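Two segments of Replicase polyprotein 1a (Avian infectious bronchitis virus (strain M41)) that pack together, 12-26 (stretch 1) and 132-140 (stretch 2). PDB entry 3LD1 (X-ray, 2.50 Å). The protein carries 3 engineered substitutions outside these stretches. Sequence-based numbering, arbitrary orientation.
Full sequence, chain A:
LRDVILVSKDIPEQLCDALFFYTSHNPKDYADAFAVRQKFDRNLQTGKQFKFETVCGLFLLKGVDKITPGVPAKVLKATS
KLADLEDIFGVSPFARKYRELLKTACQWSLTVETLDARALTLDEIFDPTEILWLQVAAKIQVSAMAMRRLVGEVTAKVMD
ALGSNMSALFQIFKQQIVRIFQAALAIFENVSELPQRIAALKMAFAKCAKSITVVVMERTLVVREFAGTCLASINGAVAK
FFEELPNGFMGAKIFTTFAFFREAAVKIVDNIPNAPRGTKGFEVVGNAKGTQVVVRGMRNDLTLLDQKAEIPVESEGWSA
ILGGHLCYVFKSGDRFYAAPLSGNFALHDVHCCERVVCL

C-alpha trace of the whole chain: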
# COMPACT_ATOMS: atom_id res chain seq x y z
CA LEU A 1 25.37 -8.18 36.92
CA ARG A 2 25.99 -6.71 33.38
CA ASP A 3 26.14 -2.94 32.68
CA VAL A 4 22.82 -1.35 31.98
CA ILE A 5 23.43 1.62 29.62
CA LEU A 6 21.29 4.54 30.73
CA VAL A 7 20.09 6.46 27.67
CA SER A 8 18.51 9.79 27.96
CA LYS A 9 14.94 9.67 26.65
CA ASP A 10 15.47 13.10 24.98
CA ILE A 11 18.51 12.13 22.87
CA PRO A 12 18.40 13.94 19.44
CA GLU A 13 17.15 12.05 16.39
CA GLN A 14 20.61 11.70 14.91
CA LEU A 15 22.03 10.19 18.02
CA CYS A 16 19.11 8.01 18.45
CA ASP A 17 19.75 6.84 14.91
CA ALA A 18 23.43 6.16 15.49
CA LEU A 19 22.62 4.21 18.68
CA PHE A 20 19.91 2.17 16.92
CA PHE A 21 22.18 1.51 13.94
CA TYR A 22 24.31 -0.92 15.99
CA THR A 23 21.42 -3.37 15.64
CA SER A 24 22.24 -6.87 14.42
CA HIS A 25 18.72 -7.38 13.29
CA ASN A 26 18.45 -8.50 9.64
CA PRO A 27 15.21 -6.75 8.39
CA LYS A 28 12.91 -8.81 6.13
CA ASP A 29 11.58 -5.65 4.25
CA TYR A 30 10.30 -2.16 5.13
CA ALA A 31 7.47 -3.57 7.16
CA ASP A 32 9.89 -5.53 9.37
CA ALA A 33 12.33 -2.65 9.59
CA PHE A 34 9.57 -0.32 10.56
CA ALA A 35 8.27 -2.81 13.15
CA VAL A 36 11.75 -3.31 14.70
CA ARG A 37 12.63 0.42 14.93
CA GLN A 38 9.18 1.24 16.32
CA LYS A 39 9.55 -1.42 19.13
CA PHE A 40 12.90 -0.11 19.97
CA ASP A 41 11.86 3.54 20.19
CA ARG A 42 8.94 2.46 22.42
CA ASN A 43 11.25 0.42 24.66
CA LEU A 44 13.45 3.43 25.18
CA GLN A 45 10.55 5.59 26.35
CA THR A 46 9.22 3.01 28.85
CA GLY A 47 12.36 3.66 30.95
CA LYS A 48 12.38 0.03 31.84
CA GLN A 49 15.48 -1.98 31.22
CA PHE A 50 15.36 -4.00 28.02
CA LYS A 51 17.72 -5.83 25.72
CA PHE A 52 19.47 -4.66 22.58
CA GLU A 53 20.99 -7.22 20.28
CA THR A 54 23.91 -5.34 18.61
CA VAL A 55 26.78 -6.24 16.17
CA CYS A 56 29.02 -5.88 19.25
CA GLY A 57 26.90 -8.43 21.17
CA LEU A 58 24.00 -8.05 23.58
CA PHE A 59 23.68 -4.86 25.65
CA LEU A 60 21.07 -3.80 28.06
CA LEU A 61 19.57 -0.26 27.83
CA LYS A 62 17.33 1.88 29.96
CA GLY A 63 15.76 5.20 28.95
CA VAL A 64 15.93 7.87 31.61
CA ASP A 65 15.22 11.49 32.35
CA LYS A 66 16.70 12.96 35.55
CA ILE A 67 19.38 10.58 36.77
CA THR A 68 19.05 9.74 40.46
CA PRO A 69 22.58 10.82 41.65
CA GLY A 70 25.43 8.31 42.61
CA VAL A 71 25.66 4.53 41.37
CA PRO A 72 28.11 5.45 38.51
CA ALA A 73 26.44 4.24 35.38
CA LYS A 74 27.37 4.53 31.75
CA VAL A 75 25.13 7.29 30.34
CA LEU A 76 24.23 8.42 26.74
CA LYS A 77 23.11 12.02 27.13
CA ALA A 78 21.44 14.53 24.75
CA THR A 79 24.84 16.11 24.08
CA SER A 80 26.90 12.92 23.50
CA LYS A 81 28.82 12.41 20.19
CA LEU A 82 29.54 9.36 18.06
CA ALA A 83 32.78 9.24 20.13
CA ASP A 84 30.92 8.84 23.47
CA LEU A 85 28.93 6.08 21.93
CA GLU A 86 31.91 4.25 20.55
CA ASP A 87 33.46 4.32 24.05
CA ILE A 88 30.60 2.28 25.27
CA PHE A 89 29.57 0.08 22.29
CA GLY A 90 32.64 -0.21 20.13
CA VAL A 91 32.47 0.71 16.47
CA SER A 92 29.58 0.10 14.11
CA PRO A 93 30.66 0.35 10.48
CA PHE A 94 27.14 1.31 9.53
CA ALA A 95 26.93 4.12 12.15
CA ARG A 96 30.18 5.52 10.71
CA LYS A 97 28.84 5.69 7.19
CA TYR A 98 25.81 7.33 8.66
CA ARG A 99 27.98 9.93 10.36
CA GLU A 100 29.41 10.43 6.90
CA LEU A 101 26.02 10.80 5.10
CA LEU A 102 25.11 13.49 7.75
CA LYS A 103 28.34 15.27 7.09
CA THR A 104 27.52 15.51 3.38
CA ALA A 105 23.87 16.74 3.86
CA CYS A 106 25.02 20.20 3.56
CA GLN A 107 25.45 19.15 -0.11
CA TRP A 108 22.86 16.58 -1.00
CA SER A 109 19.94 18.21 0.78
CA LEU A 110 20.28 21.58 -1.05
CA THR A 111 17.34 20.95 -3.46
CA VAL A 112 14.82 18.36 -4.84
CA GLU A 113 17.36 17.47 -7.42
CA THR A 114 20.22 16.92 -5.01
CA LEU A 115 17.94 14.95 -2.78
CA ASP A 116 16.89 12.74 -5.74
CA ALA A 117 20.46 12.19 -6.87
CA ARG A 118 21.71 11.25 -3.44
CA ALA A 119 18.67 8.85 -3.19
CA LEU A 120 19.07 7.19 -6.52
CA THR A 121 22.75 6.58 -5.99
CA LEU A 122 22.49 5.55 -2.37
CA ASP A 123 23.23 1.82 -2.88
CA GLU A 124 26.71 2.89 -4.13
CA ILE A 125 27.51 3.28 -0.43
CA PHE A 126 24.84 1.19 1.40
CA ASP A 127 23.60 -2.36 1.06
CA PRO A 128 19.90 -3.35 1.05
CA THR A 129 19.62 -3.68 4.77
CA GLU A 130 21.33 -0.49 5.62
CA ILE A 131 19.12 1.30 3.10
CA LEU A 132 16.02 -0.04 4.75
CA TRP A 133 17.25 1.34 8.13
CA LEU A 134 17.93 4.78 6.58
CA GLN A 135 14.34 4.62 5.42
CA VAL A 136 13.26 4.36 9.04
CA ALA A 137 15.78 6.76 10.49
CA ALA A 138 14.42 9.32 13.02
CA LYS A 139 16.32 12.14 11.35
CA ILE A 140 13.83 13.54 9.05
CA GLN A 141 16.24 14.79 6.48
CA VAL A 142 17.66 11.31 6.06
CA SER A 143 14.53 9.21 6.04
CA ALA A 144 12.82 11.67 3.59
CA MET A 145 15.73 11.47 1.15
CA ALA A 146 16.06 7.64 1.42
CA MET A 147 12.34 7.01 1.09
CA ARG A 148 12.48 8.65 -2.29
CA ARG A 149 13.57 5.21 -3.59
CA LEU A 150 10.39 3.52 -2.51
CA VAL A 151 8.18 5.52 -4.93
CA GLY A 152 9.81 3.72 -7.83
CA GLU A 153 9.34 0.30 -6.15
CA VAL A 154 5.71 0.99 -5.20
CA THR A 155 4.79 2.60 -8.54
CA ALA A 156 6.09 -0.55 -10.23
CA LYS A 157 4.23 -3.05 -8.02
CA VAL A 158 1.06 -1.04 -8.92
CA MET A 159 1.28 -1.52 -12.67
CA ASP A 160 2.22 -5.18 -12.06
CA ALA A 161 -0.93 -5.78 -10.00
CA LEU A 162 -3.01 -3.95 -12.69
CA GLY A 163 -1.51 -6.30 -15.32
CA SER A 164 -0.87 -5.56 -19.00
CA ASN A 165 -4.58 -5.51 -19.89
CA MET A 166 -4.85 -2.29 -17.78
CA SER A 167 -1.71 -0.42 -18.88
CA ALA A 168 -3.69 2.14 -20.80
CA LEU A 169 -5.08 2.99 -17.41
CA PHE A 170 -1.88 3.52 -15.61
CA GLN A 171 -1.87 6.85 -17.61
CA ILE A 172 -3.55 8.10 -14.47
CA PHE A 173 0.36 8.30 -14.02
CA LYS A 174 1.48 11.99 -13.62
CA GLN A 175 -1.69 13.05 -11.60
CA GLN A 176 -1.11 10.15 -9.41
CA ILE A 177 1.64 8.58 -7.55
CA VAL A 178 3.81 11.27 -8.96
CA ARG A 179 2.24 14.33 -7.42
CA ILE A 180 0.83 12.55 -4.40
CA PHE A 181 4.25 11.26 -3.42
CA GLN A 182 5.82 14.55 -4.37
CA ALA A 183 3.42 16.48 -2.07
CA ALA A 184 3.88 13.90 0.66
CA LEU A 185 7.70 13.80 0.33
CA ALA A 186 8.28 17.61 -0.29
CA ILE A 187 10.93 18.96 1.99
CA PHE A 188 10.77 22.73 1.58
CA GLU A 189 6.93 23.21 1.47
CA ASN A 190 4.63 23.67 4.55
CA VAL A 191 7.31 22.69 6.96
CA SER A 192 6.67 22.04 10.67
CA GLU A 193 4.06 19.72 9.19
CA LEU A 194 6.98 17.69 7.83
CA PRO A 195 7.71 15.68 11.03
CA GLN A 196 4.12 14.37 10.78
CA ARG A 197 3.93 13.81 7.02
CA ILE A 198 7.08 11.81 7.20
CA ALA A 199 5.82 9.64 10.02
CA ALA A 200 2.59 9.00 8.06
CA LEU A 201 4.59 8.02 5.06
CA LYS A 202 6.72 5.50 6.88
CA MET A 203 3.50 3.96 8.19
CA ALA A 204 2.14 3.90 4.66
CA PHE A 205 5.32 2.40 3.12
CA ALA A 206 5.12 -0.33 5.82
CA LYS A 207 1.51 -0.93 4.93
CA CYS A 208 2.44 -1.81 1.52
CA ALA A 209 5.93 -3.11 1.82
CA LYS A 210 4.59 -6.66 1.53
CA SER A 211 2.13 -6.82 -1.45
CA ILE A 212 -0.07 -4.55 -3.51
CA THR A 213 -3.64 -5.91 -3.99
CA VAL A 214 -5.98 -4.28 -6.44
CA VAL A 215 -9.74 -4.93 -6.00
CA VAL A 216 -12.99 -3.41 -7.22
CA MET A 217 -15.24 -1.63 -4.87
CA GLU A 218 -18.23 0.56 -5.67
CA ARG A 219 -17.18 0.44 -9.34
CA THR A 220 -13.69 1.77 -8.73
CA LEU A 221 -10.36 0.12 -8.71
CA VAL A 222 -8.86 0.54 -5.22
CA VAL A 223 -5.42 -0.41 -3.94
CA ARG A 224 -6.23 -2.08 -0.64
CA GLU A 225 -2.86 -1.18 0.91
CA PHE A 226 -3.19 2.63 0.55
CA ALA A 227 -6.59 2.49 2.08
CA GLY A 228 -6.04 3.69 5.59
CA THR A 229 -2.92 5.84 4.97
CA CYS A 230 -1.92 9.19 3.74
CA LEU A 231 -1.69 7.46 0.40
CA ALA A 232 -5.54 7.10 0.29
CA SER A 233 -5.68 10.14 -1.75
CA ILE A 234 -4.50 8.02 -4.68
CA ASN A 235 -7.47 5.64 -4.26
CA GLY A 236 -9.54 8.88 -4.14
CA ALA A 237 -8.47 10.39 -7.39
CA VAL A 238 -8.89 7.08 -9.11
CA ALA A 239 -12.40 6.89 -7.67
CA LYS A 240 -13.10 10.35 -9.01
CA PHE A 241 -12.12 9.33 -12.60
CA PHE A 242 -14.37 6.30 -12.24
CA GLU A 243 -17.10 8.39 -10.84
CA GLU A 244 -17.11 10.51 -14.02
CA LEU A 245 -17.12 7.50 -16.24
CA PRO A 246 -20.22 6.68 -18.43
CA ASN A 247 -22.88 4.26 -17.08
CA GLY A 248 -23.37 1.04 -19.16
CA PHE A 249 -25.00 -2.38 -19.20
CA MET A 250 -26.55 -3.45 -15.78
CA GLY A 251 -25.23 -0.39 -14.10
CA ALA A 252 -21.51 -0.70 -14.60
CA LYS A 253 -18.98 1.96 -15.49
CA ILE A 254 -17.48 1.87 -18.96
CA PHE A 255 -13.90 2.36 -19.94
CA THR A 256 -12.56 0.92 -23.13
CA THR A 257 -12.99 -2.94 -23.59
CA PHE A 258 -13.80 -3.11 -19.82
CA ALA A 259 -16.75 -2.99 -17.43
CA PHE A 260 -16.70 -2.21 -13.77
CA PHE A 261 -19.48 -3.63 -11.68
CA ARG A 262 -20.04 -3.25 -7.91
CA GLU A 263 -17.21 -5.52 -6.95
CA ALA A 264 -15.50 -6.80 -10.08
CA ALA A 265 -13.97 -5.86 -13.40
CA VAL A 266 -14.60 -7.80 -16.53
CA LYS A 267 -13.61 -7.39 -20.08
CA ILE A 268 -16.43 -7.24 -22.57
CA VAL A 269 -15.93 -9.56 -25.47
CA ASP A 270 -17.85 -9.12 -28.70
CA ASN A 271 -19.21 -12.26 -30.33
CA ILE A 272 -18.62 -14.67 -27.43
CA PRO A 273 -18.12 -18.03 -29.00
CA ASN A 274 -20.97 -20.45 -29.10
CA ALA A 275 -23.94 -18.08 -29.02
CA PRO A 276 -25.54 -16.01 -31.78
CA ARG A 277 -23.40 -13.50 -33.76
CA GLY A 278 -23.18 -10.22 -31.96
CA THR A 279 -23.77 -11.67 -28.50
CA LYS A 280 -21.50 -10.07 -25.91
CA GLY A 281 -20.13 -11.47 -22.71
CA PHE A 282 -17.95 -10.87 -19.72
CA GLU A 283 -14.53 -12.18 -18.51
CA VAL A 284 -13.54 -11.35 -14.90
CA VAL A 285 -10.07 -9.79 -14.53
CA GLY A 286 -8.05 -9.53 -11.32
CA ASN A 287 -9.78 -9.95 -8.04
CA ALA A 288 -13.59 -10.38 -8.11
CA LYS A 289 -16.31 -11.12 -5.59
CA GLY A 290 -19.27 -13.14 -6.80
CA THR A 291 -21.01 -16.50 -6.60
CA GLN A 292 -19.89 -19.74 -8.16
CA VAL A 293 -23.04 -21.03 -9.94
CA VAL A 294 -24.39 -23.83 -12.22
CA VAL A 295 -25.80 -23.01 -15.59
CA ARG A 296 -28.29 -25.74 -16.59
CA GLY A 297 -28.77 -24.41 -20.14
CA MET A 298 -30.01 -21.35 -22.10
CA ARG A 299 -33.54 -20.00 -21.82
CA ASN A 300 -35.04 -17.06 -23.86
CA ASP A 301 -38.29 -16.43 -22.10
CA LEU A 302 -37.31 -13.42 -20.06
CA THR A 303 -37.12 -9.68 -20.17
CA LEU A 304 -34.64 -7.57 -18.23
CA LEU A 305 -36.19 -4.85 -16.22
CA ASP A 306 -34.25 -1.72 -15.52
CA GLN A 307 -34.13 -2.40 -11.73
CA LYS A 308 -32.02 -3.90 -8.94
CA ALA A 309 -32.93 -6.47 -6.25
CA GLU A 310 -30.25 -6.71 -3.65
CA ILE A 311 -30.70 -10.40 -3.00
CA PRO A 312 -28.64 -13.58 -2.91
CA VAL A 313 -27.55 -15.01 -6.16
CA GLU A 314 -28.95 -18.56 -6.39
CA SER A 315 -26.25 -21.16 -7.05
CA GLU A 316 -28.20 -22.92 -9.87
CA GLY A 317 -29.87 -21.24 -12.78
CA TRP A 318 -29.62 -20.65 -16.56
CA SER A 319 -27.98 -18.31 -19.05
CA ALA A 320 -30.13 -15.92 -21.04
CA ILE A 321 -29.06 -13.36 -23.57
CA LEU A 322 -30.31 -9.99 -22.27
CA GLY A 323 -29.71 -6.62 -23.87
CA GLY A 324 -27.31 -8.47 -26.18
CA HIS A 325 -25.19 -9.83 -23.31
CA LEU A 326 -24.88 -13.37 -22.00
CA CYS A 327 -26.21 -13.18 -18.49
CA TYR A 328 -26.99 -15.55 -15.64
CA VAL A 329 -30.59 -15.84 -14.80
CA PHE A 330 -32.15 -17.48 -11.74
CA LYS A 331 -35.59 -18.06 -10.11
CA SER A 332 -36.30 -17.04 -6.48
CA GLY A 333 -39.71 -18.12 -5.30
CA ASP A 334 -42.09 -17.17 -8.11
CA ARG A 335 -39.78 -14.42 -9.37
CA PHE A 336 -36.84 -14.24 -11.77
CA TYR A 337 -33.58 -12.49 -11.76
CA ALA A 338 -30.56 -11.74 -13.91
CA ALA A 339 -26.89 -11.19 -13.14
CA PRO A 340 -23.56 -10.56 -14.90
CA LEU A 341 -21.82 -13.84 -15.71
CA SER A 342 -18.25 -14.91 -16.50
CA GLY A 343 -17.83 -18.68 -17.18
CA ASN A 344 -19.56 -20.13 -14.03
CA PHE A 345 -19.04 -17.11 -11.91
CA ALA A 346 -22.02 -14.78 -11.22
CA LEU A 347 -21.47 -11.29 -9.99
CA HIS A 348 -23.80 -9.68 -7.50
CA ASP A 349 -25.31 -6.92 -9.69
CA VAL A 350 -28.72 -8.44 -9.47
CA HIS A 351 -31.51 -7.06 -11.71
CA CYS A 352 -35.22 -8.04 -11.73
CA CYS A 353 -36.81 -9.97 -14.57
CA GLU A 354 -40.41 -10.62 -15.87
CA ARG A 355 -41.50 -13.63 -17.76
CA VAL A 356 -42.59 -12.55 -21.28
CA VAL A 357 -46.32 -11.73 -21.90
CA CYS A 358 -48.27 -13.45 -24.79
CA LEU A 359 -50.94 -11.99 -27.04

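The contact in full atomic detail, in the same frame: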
# COMPACT_ATOMS: atom_id res chain seq x y z
N PRO A 12 18.85 13.45 20.78
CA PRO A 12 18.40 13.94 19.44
C PRO A 12 18.27 12.84 18.44
O PRO A 12 18.83 11.76 18.65
CB PRO A 12 19.45 15.00 19.01
CG PRO A 12 20.56 15.01 20.06
CD PRO A 12 20.14 14.03 21.22
N GLU A 13 17.47 13.08 17.39
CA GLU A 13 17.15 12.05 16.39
C GLU A 13 18.44 11.45 15.83
O GLU A 13 18.51 10.26 15.49
CB GLU A 13 16.44 12.64 15.16
CG GLU A 13 15.01 13.13 15.24
CD GLU A 13 14.88 14.40 16.09
OE1 GLU A 13 15.87 15.04 16.53
OE2 GLU A 13 13.73 14.75 16.32
N GLN A 14 19.45 12.26 15.62
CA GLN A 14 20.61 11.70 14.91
C GLN A 14 21.35 10.73 15.77
O GLN A 14 22.10 9.92 15.27
CB GLN A 14 21.58 12.79 14.50
CG GLN A 14 22.03 13.58 15.69
CD GLN A 14 22.31 15.00 15.30
OE1 GLN A 14 21.93 15.98 16.03
NE2 GLN A 14 22.97 15.14 14.13
N LEU A 15 21.14 10.83 17.07
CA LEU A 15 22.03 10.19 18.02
C LEU A 15 21.27 8.93 18.25
O LEU A 15 21.83 7.80 18.19
CB LEU A 15 22.13 11.00 19.32
CG LEU A 15 22.90 10.24 20.42
CD1 LEU A 15 24.38 10.05 20.00
CD2 LEU A 15 22.84 10.94 21.79
N CYS A 16 19.97 9.13 18.39
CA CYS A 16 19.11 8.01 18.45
C CYS A 16 19.33 7.05 17.27
O CYS A 16 19.40 5.82 17.43
CB CYS A 16 17.65 8.45 18.49
SG CYS A 16 16.87 6.88 18.97
N ASP A 17 19.46 7.62 16.10
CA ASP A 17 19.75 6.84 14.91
C ASP A 17 21.10 6.12 14.99
O ASP A 17 21.22 4.90 14.63
CB ASP A 17 19.80 7.76 13.64
CG ASP A 17 18.42 8.09 13.07
OD1 ASP A 17 18.35 9.07 12.30
OD2 ASP A 17 17.43 7.36 13.35
N ALA A 18 22.12 6.84 15.45
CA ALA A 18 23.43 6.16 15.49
C ALA A 18 23.37 5.03 16.49
O ALA A 18 23.89 3.97 16.21
CB ALA A 18 24.53 7.07 15.82
N LEU A 19 22.78 5.28 17.67
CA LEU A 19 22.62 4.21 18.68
C LEU A 19 21.88 3.07 17.99
O LEU A 19 22.46 2.02 17.77
CB LEU A 19 21.81 4.69 19.86
CG LEU A 19 21.36 3.66 20.91
CD1 LEU A 19 22.55 2.88 21.49
CD2 LEU A 19 20.56 4.40 22.03
N PHE A 20 20.64 3.27 17.56
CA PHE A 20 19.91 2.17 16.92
C PHE A 20 20.69 1.43 15.79
O PHE A 20 20.53 0.23 15.55
CB PHE A 20 18.54 2.62 16.37
CG PHE A 20 17.70 1.45 15.79
CD1 PHE A 20 17.10 0.52 16.65
CD2 PHE A 20 17.57 1.28 14.40
CE1 PHE A 20 16.34 -0.55 16.10
CE2 PHE A 20 16.80 0.25 13.83
CZ PHE A 20 16.21 -0.69 14.65
N PHE A 21 21.53 2.15 15.06
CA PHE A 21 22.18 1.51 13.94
C PHE A 21 23.29 0.51 14.28
O PHE A 21 24.02 0.05 13.39
CB PHE A 21 22.71 2.60 13.06
CG PHE A 21 21.66 3.26 12.26
CD1 PHE A 21 20.44 2.59 12.03
CD2 PHE A 21 21.89 4.52 11.65
CE1 PHE A 21 19.44 3.22 11.24
CE2 PHE A 21 20.89 5.16 10.88
CZ PHE A 21 19.68 4.52 10.68
N TYR A 22 23.43 0.18 15.57
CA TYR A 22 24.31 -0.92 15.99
C TYR A 22 23.60 -2.24 15.88
O TYR A 22 24.23 -3.27 16.05
CB TYR A 22 24.77 -0.74 17.43
CG TYR A 22 25.94 0.17 17.57
CD1 TYR A 22 27.22 -0.36 17.92
CD2 TYR A 22 25.79 1.57 17.39
CE1 TYR A 22 28.37 0.53 18.06
CE2 TYR A 22 26.92 2.44 17.54
CZ TYR A 22 28.20 1.87 17.85
OH TYR A 22 29.27 2.63 17.97
N THR A 23 22.28 -2.19 15.62
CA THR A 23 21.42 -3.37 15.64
C THR A 23 21.95 -4.48 14.72
O THR A 23 22.62 -4.19 13.69
CB THR A 23 19.98 -3.03 15.21
OG1 THR A 23 19.13 -4.16 15.50
CG2 THR A 23 19.93 -2.71 13.71
N SER A 24 21.70 -5.73 15.13
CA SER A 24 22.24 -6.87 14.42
C SER A 24 21.09 -7.37 13.58
O SER A 24 21.26 -8.17 12.64
CB SER A 24 22.79 -7.99 15.39
OG SER A 24 21.94 -8.26 16.51
N HIS A 25 19.90 -6.86 13.89
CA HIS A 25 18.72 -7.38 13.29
C HIS A 25 18.85 -7.33 11.79
O HIS A 25 19.38 -6.35 11.28
CB HIS A 25 17.51 -6.65 13.73
CG HIS A 25 16.26 -7.41 13.46
ND1 HIS A 25 15.73 -7.53 12.19
CD2 HIS A 25 15.48 -8.15 14.28
CE1 HIS A 25 14.64 -8.27 12.25
NE2 HIS A 25 14.46 -8.65 13.51
N ASN A 26 18.48 -8.42 11.12
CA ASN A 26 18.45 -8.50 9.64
C ASN A 26 17.01 -8.33 9.13
O ASN A 26 16.22 -9.30 9.12
CB ASN A 26 19.13 -9.79 9.09
CG ASN A 26 18.96 -9.97 7.54
OD1 ASN A 26 18.16 -9.28 6.87
ND2 ASN A 26 19.71 -10.92 6.98
N LEU A 132 17.28 0.03 4.00
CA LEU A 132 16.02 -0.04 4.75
C LEU A 132 16.11 0.67 6.11
O LEU A 132 15.16 1.24 6.51
CB LEU A 132 15.48 -1.45 4.86
CG LEU A 132 14.58 -2.22 3.86
CD1 LEU A 132 14.02 -1.54 2.53
CD2 LEU A 132 15.30 -3.57 3.55
N TRP A 133 17.23 0.68 6.81
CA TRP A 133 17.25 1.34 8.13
C TRP A 133 17.23 2.88 7.97
O TRP A 133 16.55 3.64 8.72
CB TRP A 133 18.43 0.90 9.04
CG TRP A 133 18.48 -0.62 9.51
CD1 TRP A 133 19.52 -1.48 9.30
CD2 TRP A 133 17.50 -1.40 10.26
NE1 TRP A 133 19.25 -2.72 9.81
CE2 TRP A 133 18.03 -2.70 10.43
CE3 TRP A 133 16.22 -1.12 10.77
CZ2 TRP A 133 17.35 -3.72 11.09
CZ3 TRP A 133 15.57 -2.12 11.47
CH2 TRP A 133 16.13 -3.42 11.61
N LEU A 134 17.95 3.35 6.95
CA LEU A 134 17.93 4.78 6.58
C LEU A 134 16.46 5.23 6.39
O LEU A 134 16.05 6.32 6.84
CB LEU A 134 18.79 5.06 5.34
CG LEU A 134 20.30 4.77 5.59
CD1 LEU A 134 21.15 4.99 4.37
CD2 LEU A 134 20.90 5.56 6.78
N GLN A 135 15.69 4.32 5.79
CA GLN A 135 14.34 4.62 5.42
C GLN A 135 13.46 4.61 6.64
O GLN A 135 12.30 5.01 6.57
CB GLN A 135 13.83 3.71 4.30
CG GLN A 135 14.53 3.98 2.98
CD GLN A 135 14.41 2.80 2.02
OE1 GLN A 135 14.21 1.70 2.50
NE2 GLN A 135 14.50 3.02 0.67
N VAL A 136 14.02 4.24 7.78
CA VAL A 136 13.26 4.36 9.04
C VAL A 136 14.00 5.19 10.06
O VAL A 136 13.61 5.24 11.22
CB VAL A 136 12.82 2.95 9.66
CG1 VAL A 136 11.77 2.30 8.80
CG2 VAL A 136 14.00 2.01 9.75
N ALA A 137 15.04 5.89 9.61
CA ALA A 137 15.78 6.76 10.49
C ALA A 137 14.84 7.75 11.15
O ALA A 137 13.92 8.16 10.50
CB ALA A 137 16.84 7.46 9.71
N ALA A 138 15.02 8.10 12.43
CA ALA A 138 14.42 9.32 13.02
C ALA A 138 14.80 10.65 12.33
O ALA A 138 13.98 11.59 12.31
CB ALA A 138 14.73 9.42 14.55
N LYS A 139 16.02 10.82 11.85
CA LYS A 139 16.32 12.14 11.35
C LYS A 139 15.62 12.38 10.04
O LYS A 139 15.82 11.68 8.99
CB LYS A 139 17.82 12.51 11.24
CG LYS A 139 18.08 14.03 11.59
CD LYS A 139 19.30 14.61 10.98
CE LYS A 139 19.58 16.08 11.40
NZ LYS A 139 18.97 16.28 12.79
N ILE A 140 14.78 13.37 10.11
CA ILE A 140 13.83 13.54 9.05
C ILE A 140 14.54 13.64 7.71
O ILE A 140 14.20 12.95 6.71
CB ILE A 140 13.03 14.76 9.35
CG1 ILE A 140 12.07 14.46 10.51
CG2 ILE A 140 12.33 15.24 8.13
CD1 ILE A 140 11.53 15.70 11.20

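Segments distant in sequence can pack by combining one large aromatic side chain with one buried polar anchor, and the contact between residues 12-26 and 132-140 of this polyprotein illustrates the principle. Trp133 gives up the most surface, 130 Å² of it. Its CA-to-CB bond points toward the other stretch, and with chi1 in the m well the indole lies among residues at the end of the 13-20 helix and in the turn that follows. The edge of Phe20 meets the indole face, with planes at 81° and the centroids of the Phe20 ring and the Trp133 six-membered ring 5.1 Å apart; Phe20 CE2 comes within 3.4 Å of Trp133 CE3. Thr23 CG2 lies 4.2 Å from the centroid of the Trp133 five-membered ring, an off-centre CH-pi contact, so the methyl group of a polar residue serves as apolar packing. At the indole edge, His25 O approaches Trp133 CZ2 to 3.3 Å.

Phe21, of which 73 Å² is covered, extends the apolar patch. Its CA-to-CB bond points sideways, but the ring end comes nearer, placing Phe21 CE1 3.4 Å from Trp133 CB and Phe21 CZ 4.2 Å from Ala137 CB. Leu134, whose CA-to-CB bond points away, still brings CD2 to 4.1 Å from Phe21 CE2.

The polar anchor lies next to this cluster. Asp17 is buried, and its carboxylate is satisfied in part by accepting two backbone hydrogen bonds: Ala138 N to Asp17 OD2 at 2.7 Å and Lys139 N to Asp17 OD1 at 2.9 Å. Two acceptor oxygens on one short side chain suit consecutive amides, and Lys139 occupies the N-cap position of the next helix. Stretch 1 covers 67 Å² of Lys139, whose CB lies 4.2 Å from Glu13 CB. The small Ala138 side chain packs closer still, its CB 3.7 Å from Glu13 CB, while the end of the exposed Glu13 side chain leads away.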